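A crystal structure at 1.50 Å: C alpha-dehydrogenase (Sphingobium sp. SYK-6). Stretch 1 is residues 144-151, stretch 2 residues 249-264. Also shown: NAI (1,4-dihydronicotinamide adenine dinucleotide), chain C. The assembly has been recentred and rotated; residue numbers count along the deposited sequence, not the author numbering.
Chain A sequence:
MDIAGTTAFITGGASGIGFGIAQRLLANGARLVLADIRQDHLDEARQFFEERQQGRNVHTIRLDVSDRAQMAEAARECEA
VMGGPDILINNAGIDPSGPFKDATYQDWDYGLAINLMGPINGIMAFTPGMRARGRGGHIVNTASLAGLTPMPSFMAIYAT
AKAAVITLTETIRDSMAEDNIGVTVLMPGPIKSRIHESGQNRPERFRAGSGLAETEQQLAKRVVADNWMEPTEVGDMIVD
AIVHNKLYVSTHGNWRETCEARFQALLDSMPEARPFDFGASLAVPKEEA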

ATOM      1  N   SER A 144      -1.967  -0.406 -11.786  1.00 11.23           N
ATOM      2  CA  SER A 144      -0.958  -0.328 -12.834  1.00 10.32           C
ATOM      3  C   SER A 144      -0.233  -1.661 -12.882  1.00 11.24           C
ATOM      4  O   SER A 144      -0.157  -2.350 -11.865  1.00 11.76           O
ATOM      5  CB  SER A 144       0.076   0.746 -12.519  1.00 10.98           C
ATOM      6  OG  SER A 144       1.103   0.705 -13.503  1.00 13.31           O
ATOM      7  N   LEU A 145       0.335  -2.017 -14.035  1.00 10.07           N
ATOM      8  CA  LEU A 145       1.223  -3.167 -14.066  1.00 11.42           C
ATOM      9  C   LEU A 145       2.481  -2.876 -13.242  1.00 14.10           C
ATOM     10  O   LEU A 145       3.173  -3.796 -12.814  1.00 12.56           O
ATOM     11  CB  LEU A 145       1.574  -3.553 -15.491  1.00 12.56           C
ATOM     12  CG  LEU A 145       0.442  -4.261 -16.226  1.00 14.42           C
ATOM     13  CD1 LEU A 145       0.735  -4.404 -17.730  1.00 15.72           C
ATOM     14  CD2 LEU A 145       0.182  -5.621 -15.632  1.00 14.94           C
ATOM     15  N   ALA A 146       2.740  -1.605 -12.961  1.00 11.72           N
ATOM     16  CA  ALA A 146       3.856  -1.234 -12.080  1.00 12.74           C
ATOM     17  C   ALA A 146       3.633  -1.672 -10.628  1.00 16.17           C
ATOM     18  O   ALA A 146       4.542  -1.622  -9.800  1.00 14.79           O
ATOM     19  CB  ALA A 146       4.110   0.250 -12.136  1.00 15.64           C
ATOM     20  N   GLY A 147       2.416  -2.092 -10.312  1.00 12.96           N
ATOM     21  CA  GLY A 147       2.117  -2.614  -8.999  1.00 14.77           C
ATOM     22  C   GLY A 147       2.380  -4.098  -8.913  1.00 12.25           C
ATOM     23  O   GLY A 147       2.246  -4.673  -7.833  1.00 13.27           O
ATOM     24  N   LEU A 148       2.783  -4.699 -10.026  1.00 11.37           N
ATOM     25  CA  LEU A 148       2.949  -6.149 -10.112  1.00 12.27           C
ATOM     26  C   LEU A 148       4.350  -6.567 -10.560  1.00 12.96           C
ATOM     27  O   LEU A 148       4.970  -7.435  -9.946  1.00 13.01           O
ATOM     28  CB  LEU A 148       1.923  -6.701 -11.098  1.00 16.73           C
ATOM     29  CG  LEU A 148       1.394  -8.096 -10.895  1.00 29.46           C
ATOM     30  CD1 LEU A 148       0.701  -8.181  -9.525  1.00 25.34           C
ATOM     31  CD2 LEU A 148       0.426  -8.416 -12.039  1.00 25.77           C
ATOM     32  N   THR A 149       4.851  -5.979 -11.639  1.00 12.58           N
ATOM     33  CA  THR A 149       6.175  -6.289 -12.147  1.00 13.58           C
ATOM     34  C   THR A 149       7.230  -5.524 -11.354  1.00 12.14           C
ATOM     35  O   THR A 149       6.967  -4.429 -10.871  1.00 11.67           O
ATOM     36  CB  THR A 149       6.272  -5.969 -13.650  1.00 15.36           C
ATOM     37  OG1 THR A 149       7.355  -6.695 -14.248  1.00 15.79           O
ATOM     38  CG2 THR A 149       6.430  -4.488 -13.898  1.00 13.70           C
ATOM     39  N   PRO A 150       8.435  -6.092 -11.205  1.00 13.67           N
ATOM     40  CA  PRO A 150       9.403  -5.368 -10.371  1.00 15.45           C
ATOM     41  C   PRO A 150       9.772  -4.002 -10.937  1.00 12.10           C
ATOM     42  O   PRO A 150       9.998  -3.880 -12.130  1.00 15.33           O
ATOM     43  CB  PRO A 150      10.623  -6.284 -10.393  1.00 16.64           C
ATOM     44  CG  PRO A 150      10.019  -7.659 -10.540  1.00 17.25           C
ATOM     45  CD  PRO A 150       8.886  -7.464 -11.513  1.00 15.01           C
ATOM     46  N   MET A 151       9.850  -3.008 -10.053  1.00 13.11           N
ATOM     47  CA  MET A 151      10.132  -1.639 -10.451  1.00 13.24           C
ATOM     48  C   MET A 151      11.374  -1.130  -9.739  1.00 13.92           C
ATOM     49  O   MET A 151      11.705  -1.599  -8.646  1.00 15.81           O
ATOM     50  CB  MET A 151       8.948  -0.745 -10.098  1.00 14.22           C
ATOM     51  CG  MET A 151       7.666  -1.130 -10.842  1.00 13.03           C
ATOM     52  SD  MET A 151       7.739  -0.874 -12.638  1.00 17.47           S
ATOM     53  CE  MET A 151       7.762   0.906 -12.728  1.00 20.26           C
TER
HETATM   54  PA  NAI C 500      -4.437  11.626 -16.863  1.00 12.26           P
HETATM   55  O1A NAI C 500      -3.624  12.646 -16.116  1.00 13.07           O
HETATM   56  O2A NAI C 500      -4.649  11.868 -18.344  1.00 12.85           O
HETATM   57  O5B NAI C 500      -5.842  11.443 -16.181  1.00 12.03           O
HETATM   58  C5B NAI C 500      -5.946  11.496 -14.787  1.00 11.14           C
HETATM   59  C4B NAI C 500      -6.920  12.543 -14.420  1.00 10.90           C
HETATM   60  O4B NAI C 500      -7.048  12.416 -12.966  1.00 10.80           O
HETATM   61  C3B NAI C 500      -6.548  13.924 -14.732  1.00 10.83           C
HETATM   62  O3B NAI C 500      -7.584  14.619 -15.456  1.00 13.10           O
HETATM   63  C2B NAI C 500      -6.256  14.528 -13.448  1.00 11.93           C
HETATM   64  O2B NAI C 500      -6.510  15.940 -13.396  1.00 14.03           O
HETATM   65  C1B NAI C 500      -7.045  13.764 -12.483  1.00 10.04           C
HETATM   66  N9A NAI C 500      -6.538  13.823 -11.137  1.00 10.64           N
HETATM   67  C8A NAI C 500      -5.228  13.758 -10.711  1.00 12.31           C
HETATM   68  N7A NAI C 500      -5.166  13.904  -9.380  1.00 12.13           N
HETATM   69  C5A NAI C 500      -6.439  14.054  -8.895  1.00 10.98           C
HETATM   70  C6A NAI C 500      -7.018  14.243  -7.639  1.00 10.46           C
HETATM   71  N6A NAI C 500      -6.199  14.383  -6.509  1.00 10.89           N
HETATM   72  N1A NAI C 500      -8.365  14.353  -7.519  1.00  9.69           N
HETATM   73  C2A NAI C 500      -9.155  14.282  -8.617  1.00 10.71           C
HETATM   74  N3A NAI C 500      -8.651  14.105  -9.848  1.00  9.74           N
HETATM   75  C4A NAI C 500      -7.314  13.997 -10.015  1.00 10.25           C
HETATM   76  O3  NAI C 500      -3.623  10.280 -16.660  1.00 11.66           O
HETATM   77  PN  NAI C 500      -4.065   8.738 -16.819  1.00 11.74           P
HETATM   78  O1N NAI C 500      -5.357   8.572 -17.609  1.00 11.47           O
HETATM   79  O2N NAI C 500      -2.869   8.064 -17.446  1.00 13.42           O
HETATM   80  O5D NAI C 500      -4.273   8.260 -15.299  1.00 10.97           O
HETATM   81  C5D NAI C 500      -5.388   7.457 -14.899  1.00  9.61           C
HETATM   82  C4D NAI C 500      -4.919   6.346 -14.032  1.00 11.22           C
HETATM   83  O4D NAI C 500      -4.200   5.375 -14.877  1.00 11.28           O
HETATM   84  C3D NAI C 500      -3.989   6.746 -12.973  1.00 10.66           C
HETATM   85  O3D NAI C 500      -4.386   6.117 -11.736  1.00 11.52           O
HETATM   86  C2D NAI C 500      -2.678   6.262 -13.398  1.00 11.62           C
HETATM   87  O2D NAI C 500      -1.830   6.004 -12.273  1.00 12.45           O
HETATM   88  C1D NAI C 500      -2.974   5.040 -14.122  1.00  9.62           C
HETATM   89  N1N NAI C 500      -2.049   4.518 -15.058  1.00 11.56           N
HETATM   90  C2N NAI C 500      -1.743   5.130 -16.250  1.00 11.72           C
HETATM   91  C3N NAI C 500      -0.849   4.529 -17.121  1.00 13.40           C
HETATM   92  C7N NAI C 500      -0.502   5.170 -18.421  1.00 14.73           C
HETATM   93  O7N NAI C 500       0.407   4.725 -19.156  1.00 15.48           O
HETATM   94  N7N NAI C 500      -1.329   6.293 -18.855  1.00 14.12           N
HETATM   95  C4N NAI C 500      -0.255   3.313 -16.826  1.00 15.07           C
HETATM   96  C5N NAI C 500      -0.616   2.684 -15.649  1.00 14.07           C
HETATM   97  C6N NAI C 500      -1.506   3.273 -14.789  1.00 13.89           C
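Stretch 2 (249-264) VSTHGNWRETCEARFQ

How does stretch 2 run over stretch 1? It leaves a strand at Val249 and Ser250, passes through a loop, makes a type I turn from Gly253 to Arg256, and enters a helix for which Trp255 is the N-cap residue. After Ser144, stretch 1 forms a short 3-10 segment, Leu145 to Gly147, and then opens into a loop. Both chains advance in the same order along the contact: Leu145 lies nearest Ser250, Thr149 nearest Cys259 and Pro150 nearest Arg262, with CA atoms 7.4, 4.8 and 6.9 Å apart. The approach is tightest where Thr149 meets the first turns of the helix.

What does Leu145 do in the bend before the helix? Its CA-to-CB bond points toward stretch 2, and the m, t rotamer carries the two methyls to different neighbours. Leu145 CD1 lies 3.6 Å from His252 O and 3.9 Å from Trp255 CE3, while Leu145 CD2 is 3.9 Å from Ser250 OG. Trp255, with chi1 at m and chi2 at -88°, also meets the next segment of stretch 1: its CD1 is 3.9 Å from Thr149 CG2. The indole thus touches both residues obliquely.

Why does Thr149 adopt chi1 t? This rotamer places the hydroxyl against the helix at Thr258, while hydroxyl and methyl both lie close to the indole: Thr149 OG1 and Thr149 CG2 are each 3.9 Å from Trp255 CD1. Thr149 OG1 and Thr258 OG1 form a 2.7 Å hydrogen bond, in which either could be the donor; the p rotamer of Thr258 brings its hydroxyl within reach. On the Leu148 side of Thr149, Cys259, at chi1 m, sets its SG 3.7 Å from Thr149 CB. The same sulfur is 4.2 Å from Leu148 CG, which in turn meets the edge of the Phe263 ring, 4.1 Å from CZ. The CA-to-CB bond of Phe263 points sideways, but the end of its m rotamer comes nearer to stretch 1.

How does Arg262 reach back to the loop? Its CA-to-CB bond points toward stretch 1, and with chi1 through chi3 all t the chain is extended, so the guanidinium arrives where the backbone turns out of the 3-10 segment. Arg262 NH1 donates to Leu148 O at 2.9 Å, with an N-H...acceptor angle of 136°. A water extends the link, accepting from Arg262 NH1 at 3.1 Å and donating to Gly147 O at 2.7 Å. The aliphatic base of the side chain is used as well: Arg262 CB packs 3.7 Å from Pro150 CG. Pro150 also rests on the helix backbone, with Pro150 CD 3.7 Å from Thr258 O.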

ATOM      1  N   VAL A 249      -8.090  -6.969 -14.997  1.00 12.91           N
ATOM      2  CA  VAL A 249      -7.933  -6.564 -16.387  1.00 13.83           C
ATOM      3  C   VAL A 249      -6.545  -5.976 -16.555  1.00 10.94           C
ATOM      4  O   VAL A 249      -6.199  -5.030 -15.854  1.00 12.01           O
ATOM      5  CB  VAL A 249      -8.957  -5.485 -16.788  1.00 14.64           C
ATOM      6  CG1 VAL A 249      -8.665  -4.992 -18.214  1.00 14.60           C
ATOM      7  CG2 VAL A 249     -10.379  -6.015 -16.684  1.00 18.39           C
ATOM      8  N   SER A 250      -5.759  -6.544 -17.472  1.00 12.47           N
ATOM      9  CA  SER A 250      -4.457  -5.990 -17.842  1.00 12.95           C
ATOM     10  C   SER A 250      -4.514  -5.601 -19.303  1.00 13.71           C
ATOM     11  O   SER A 250      -5.068  -6.313 -20.127  1.00 15.58           O
ATOM     12  CB  SER A 250      -3.316  -6.996 -17.629  1.00 16.82           C
ATOM     13  OG  SER A 250      -3.216  -7.372 -16.253  1.00 17.01           O
ATOM     14  N   THR A 251      -3.925  -4.467 -19.635  1.00 14.31           N
ATOM     15  CA  THR A 251      -4.030  -3.967 -21.005  1.00 14.49           C
ATOM     16  C   THR A 251      -2.911  -4.437 -21.932  1.00 16.07           C
ATOM     17  O   THR A 251      -3.056  -4.389 -23.163  1.00 16.86           O
ATOM     18  CB  THR A 251      -4.036  -2.426 -21.036  1.00 12.85           C
ATOM     19  OG1 THR A 251      -2.772  -1.941 -20.588  1.00 14.06           O
ATOM     20  CG2 THR A 251      -5.131  -1.853 -20.171  1.00 13.78           C
ATOM     21  N   HIS A 252      -1.799  -4.891 -21.354  1.00 15.59           N
ATOM     22  CA  HIS A 252      -0.605  -5.251 -22.111  1.00 16.07           C
ATOM     23  C   HIS A 252       0.004  -6.528 -21.568  1.00 15.71           C
ATOM     24  O   HIS A 252      -0.069  -6.772 -20.362  1.00 15.89           O
ATOM     25  CB  HIS A 252       0.456  -4.156 -21.972  1.00 16.65           C
ATOM     26  CG  HIS A 252       0.161  -2.917 -22.762  1.00 18.08           C
ATOM     27  ND1 HIS A 252      -0.788  -2.008 -22.380  1.00 16.17           N
ATOM     28  CD2 HIS A 252       0.738  -2.433 -23.892  1.00 21.93           C
ATOM     29  CE1 HIS A 252      -0.818  -1.012 -23.273  1.00 16.55           C
ATOM     30  NE2 HIS A 252       0.101  -1.249 -24.181  1.00 20.53           N
ATOM     31  N   GLY A 253       0.623  -7.305 -22.447  1.00 18.12           N
ATOM     32  CA  GLY A 253       1.297  -8.531 -22.053  1.00 18.94           C
ATOM     33  C   GLY A 253       2.809  -8.465 -21.968  1.00 18.27           C
ATOM     34  O   GLY A 253       3.462  -9.483 -21.703  1.00 18.24           O
ATOM     35  N   ASN A 254       3.378  -7.276 -22.164  1.00 18.66           N
ATOM     36  CA  ASN A 254       4.822  -7.112 -22.277  1.00 20.13           C
ATOM     37  C   ASN A 254       5.604  -7.461 -21.010  1.00 19.14           C
ATOM     38  O   ASN A 254       6.822  -7.653 -21.064  1.00 23.09           O
ATOM     39  CB  ASN A 254       5.131  -5.660 -22.671  1.00 23.58           C
ATOM     40  CG  ASN A 254       4.383  -5.220 -23.918  1.00 28.28           C
ATOM     41  OD1 ASN A 254       3.153  -5.105 -23.919  1.00 26.11           O
ATOM     42  ND2 ASN A 254       5.122  -4.969 -24.991  1.00 42.00           N
ATOM     43  N   TRP A 255       4.910  -7.526 -19.871  1.00 17.52           N
ATOM     44  CA  TRP A 255       5.549  -7.746 -18.586  1.00 16.60           C
ATOM     45  C   TRP A 255       5.194  -9.129 -18.042  1.00 15.03           C
ATOM     46  O   TRP A 255       5.383  -9.411 -16.871  1.00 17.21           O
ATOM     47  CB  TRP A 255       5.190  -6.614 -17.598  1.00 16.40           C
ATOM     48  CG  TRP A 255       5.862  -5.332 -18.042  1.00 17.71           C
ATOM     49  CD1 TRP A 255       7.119  -4.910 -17.715  1.00 20.05           C
ATOM     50  CD2 TRP A 255       5.332  -4.355 -18.951  1.00 20.08           C
ATOM     51  NE1 TRP A 255       7.396  -3.722 -18.345  1.00 24.89           N
ATOM     52  CE2 TRP A 255       6.319  -3.363 -19.116  1.00 24.30           C
ATOM     53  CE3 TRP A 255       4.117  -4.222 -19.632  1.00 21.48           C
ATOM     54  CZ2 TRP A 255       6.131  -2.249 -19.935  1.00 32.54           C
ATOM     55  CZ3 TRP A 255       3.929  -3.112 -20.449  1.00 28.36           C
ATOM     56  CH2 TRP A 255       4.932  -2.140 -20.591  1.00 30.08           C
ATOM     57  N   ARG A 256       4.704 -10.002 -18.913  1.00 16.80           N
ATOM     58  CA  ARG A 256       4.417 -11.369 -18.504  1.00 15.89           C
ATOM     59  C   ARG A 256       5.665 -12.043 -17.936  1.00 15.96           C
ATOM     60  O   ARG A 256       5.612 -12.618 -16.853  1.00 19.02           O
ATOM     61  CB  ARG A 256       3.889 -12.189 -19.681  1.00 19.60           C
ATOM     62  CG  ARG A 256       3.626 -13.648 -19.344  1.00 27.70           C
ATOM     63  CD  ARG A 256       3.090 -14.376 -20.552  1.00 26.63           C
ATOM     64  NE  ARG A 256       1.844 -13.777 -21.017  1.00 29.00           N
ATOM     65  CZ  ARG A 256       0.640 -14.096 -20.551  1.00 33.35           C
ATOM     66  NH1 ARG A 256       0.509 -15.015 -19.608  1.00 31.45           N
ATOM     67  NH2 ARG A 256      -0.438 -13.504 -21.034  1.00 32.89           N
ATOM     68  N   GLU A 257       6.786 -12.000 -18.657  1.00 16.53           N
ATOM     69  CA  GLU A 257       7.968 -12.730 -18.230  1.00 16.74           C
ATOM     70  C   GLU A 257       8.630 -12.129 -16.997  1.00 18.17           C
ATOM     71  O   GLU A 257       9.167 -12.848 -16.146  1.00 17.73           O
ATOM     72  CB  GLU A 257       8.989 -12.830 -19.379  1.00 21.56           C
ATOM     73  CG  GLU A 257       8.513 -13.691 -20.548  1.00 25.60           C
ATOM     74  CD  GLU A 257       7.398 -13.051 -21.350  1.00 40.18           C
ATOM     75  OE1 GLU A 257       7.309 -11.794 -21.381  1.00 42.72           O
ATOM     76  OE2 GLU A 257       6.604 -13.814 -21.951  1.00 48.76           O
ATOM     77  N   THR A 258       8.619 -10.801 -16.876  1.00 17.15           N
ATOM     78  CA  THR A 258       9.207 -10.175 -15.705  1.00 14.34           C
ATOM     79  C   THR A 258       8.347 -10.455 -14.474  1.00 15.03           C
ATOM     80  O   THR A 258       8.869 -10.613 -13.380  1.00 14.86           O
ATOM     81  CB  THR A 258       9.410  -8.648 -15.868  1.00 15.01           C
ATOM     82  OG1 THR A 258       8.222  -8.065 -16.394  1.00 16.54           O
ATOM     83  CG2 THR A 258      10.576  -8.365 -16.817  1.00 17.89           C
ATOM     84  N   CYS A 259       7.032 -10.522 -14.648  1.00 14.74           N
ATOM     85  CA  CYS A 259       6.180 -10.900 -13.532  1.00 14.16           C
ATOM     86  C   CYS A 259       6.418 -12.360 -13.168  1.00 12.86           C
ATOM     87  O   CYS A 259       6.522 -12.698 -11.987  1.00 15.01           O
ATOM     88  CB  CYS A 259       4.703 -10.703 -13.865  1.00 13.05           C
ATOM     89  SG  CYS A 259       4.158  -8.954 -13.883  1.00 15.86           S
ATOM     90  N   GLU A 260       6.497 -13.237 -14.168  1.00 15.56           N
ATOM     91  CA  GLU A 260       6.753 -14.659 -13.891  1.00 16.35           C
ATOM     92  C   GLU A 260       8.008 -14.831 -13.064  1.00 19.97           C
ATOM     93  O   GLU A 260       8.057 -15.654 -12.142  1.00 18.86           O
ATOM     94  CB  GLU A 260       6.892 -15.461 -15.189  1.00 19.58           C
ATOM     95  CG  GLU A 260       5.571 -15.631 -15.896  1.00 19.93           C
ATOM     96  CD  GLU A 260       5.664 -16.445 -17.166  1.00 30.97           C
ATOM     97  OE1 GLU A 260       6.626 -16.247 -17.939  1.00 35.65           O
ATOM     98  OE2 GLU A 260       4.763 -17.284 -17.388  1.00 31.52           O
ATOM     99  N   ALA A 261       9.052 -14.079 -13.405  1.00 15.61           N
ATOM    100  CA  ALA A 261      10.324 -14.214 -12.706  1.00 17.14           C
ATOM    101  C   ALA A 261      10.187 -13.744 -11.257  1.00 16.39           C
ATOM    102  O   ALA A 261      10.758 -14.339 -10.355  1.00 18.20           O
ATOM    103  CB  ALA A 261      11.442 -13.438 -13.429  1.00 18.02           C
ATOM    104  N   ARG A 262       9.446 -12.662 -11.037  1.00 12.72           N
ATOM    105  CA  ARG A 262       9.141 -12.190  -9.679  1.00 11.53           C
ATOM    106  C   ARG A 262       8.368 -13.258  -8.897  1.00 14.85           C
ATOM    107  O   ARG A 262       8.711 -13.598  -7.757  1.00 15.33           O
ATOM    108  CB  ARG A 262       8.316 -10.899  -9.730  1.00 12.51           C
ATOM    109  CG  ARG A 262       8.017 -10.323  -8.364  1.00 13.24           C
ATOM    110  CD  ARG A 262       6.969  -9.235  -8.374  1.00 13.40           C
ATOM    111  NE  ARG A 262       6.684  -8.887  -6.997  1.00 12.71           N
ATOM    112  CZ  ARG A 262       5.501  -8.568  -6.503  1.00 12.38           C
ATOM    113  NH1 ARG A 262       4.438  -8.449  -7.286  1.00 12.89           N
ATOM    114  NH2 ARG A 262       5.397  -8.340  -5.202  1.00 12.51           N
ATOM    115  N   PHE A 263       7.312 -13.765  -9.513  1.00 14.78           N
ATOM    116  CA  PHE A 263       6.470 -14.776  -8.879  1.00 17.05           C
ATOM    117  C   PHE A 263       7.289 -16.023  -8.528  1.00 18.64           C
ATOM    118  O   PHE A 263       7.161 -16.586  -7.445  1.00 18.07           O
ATOM    119  CB  PHE A 263       5.319 -15.158  -9.808  1.00 16.21           C
ATOM    120  CG  PHE A 263       4.372 -14.030 -10.114  1.00 16.05           C
ATOM    121  CD1 PHE A 263       4.276 -12.916  -9.282  1.00 14.49           C
ATOM    122  CD2 PHE A 263       3.530 -14.099 -11.215  1.00 18.12           C
ATOM    123  CE1 PHE A 263       3.401 -11.887  -9.582  1.00 16.17           C
ATOM    124  CE2 PHE A 263       2.649 -13.087 -11.502  1.00 17.95           C
ATOM    125  CZ  PHE A 263       2.581 -11.987 -10.694  1.00 14.81           C
ATOM    126  N   GLN A 264       8.137 -16.472  -9.443  1.00 16.23           N
ATOM    127  CA  GLN A 264       9.002 -17.603  -9.123  1.00 18.76           C
ATOM    128  C   GLN A 264       9.940 -17.336  -7.963  1.00 18.10           C
ATOM    129  O   GLN A 264      10.162 -18.216  -7.140  1.00 20.29           O
ATOM    130  CB  GLN A 264       9.782 -18.028 -10.356  1.00 27.49           C
ATOM    131  CG  GLN A 264       8.883 -18.716 -11.343  1.00 41.93           C
ATOM    132  CD  GLN A 264       8.294 -19.991 -10.752  1.00 43.76           C
ATOM    133  OE1 GLN A 264       9.002 -20.772 -10.127  1.00 38.97           O
ATOM    134  NE2 GLN A 264       6.982 -20.179 -10.913  1.00 43.85           N
TER
HETATM  135  O   HOH W   1       2.086  -6.762  -6.154  1.00 13.77           O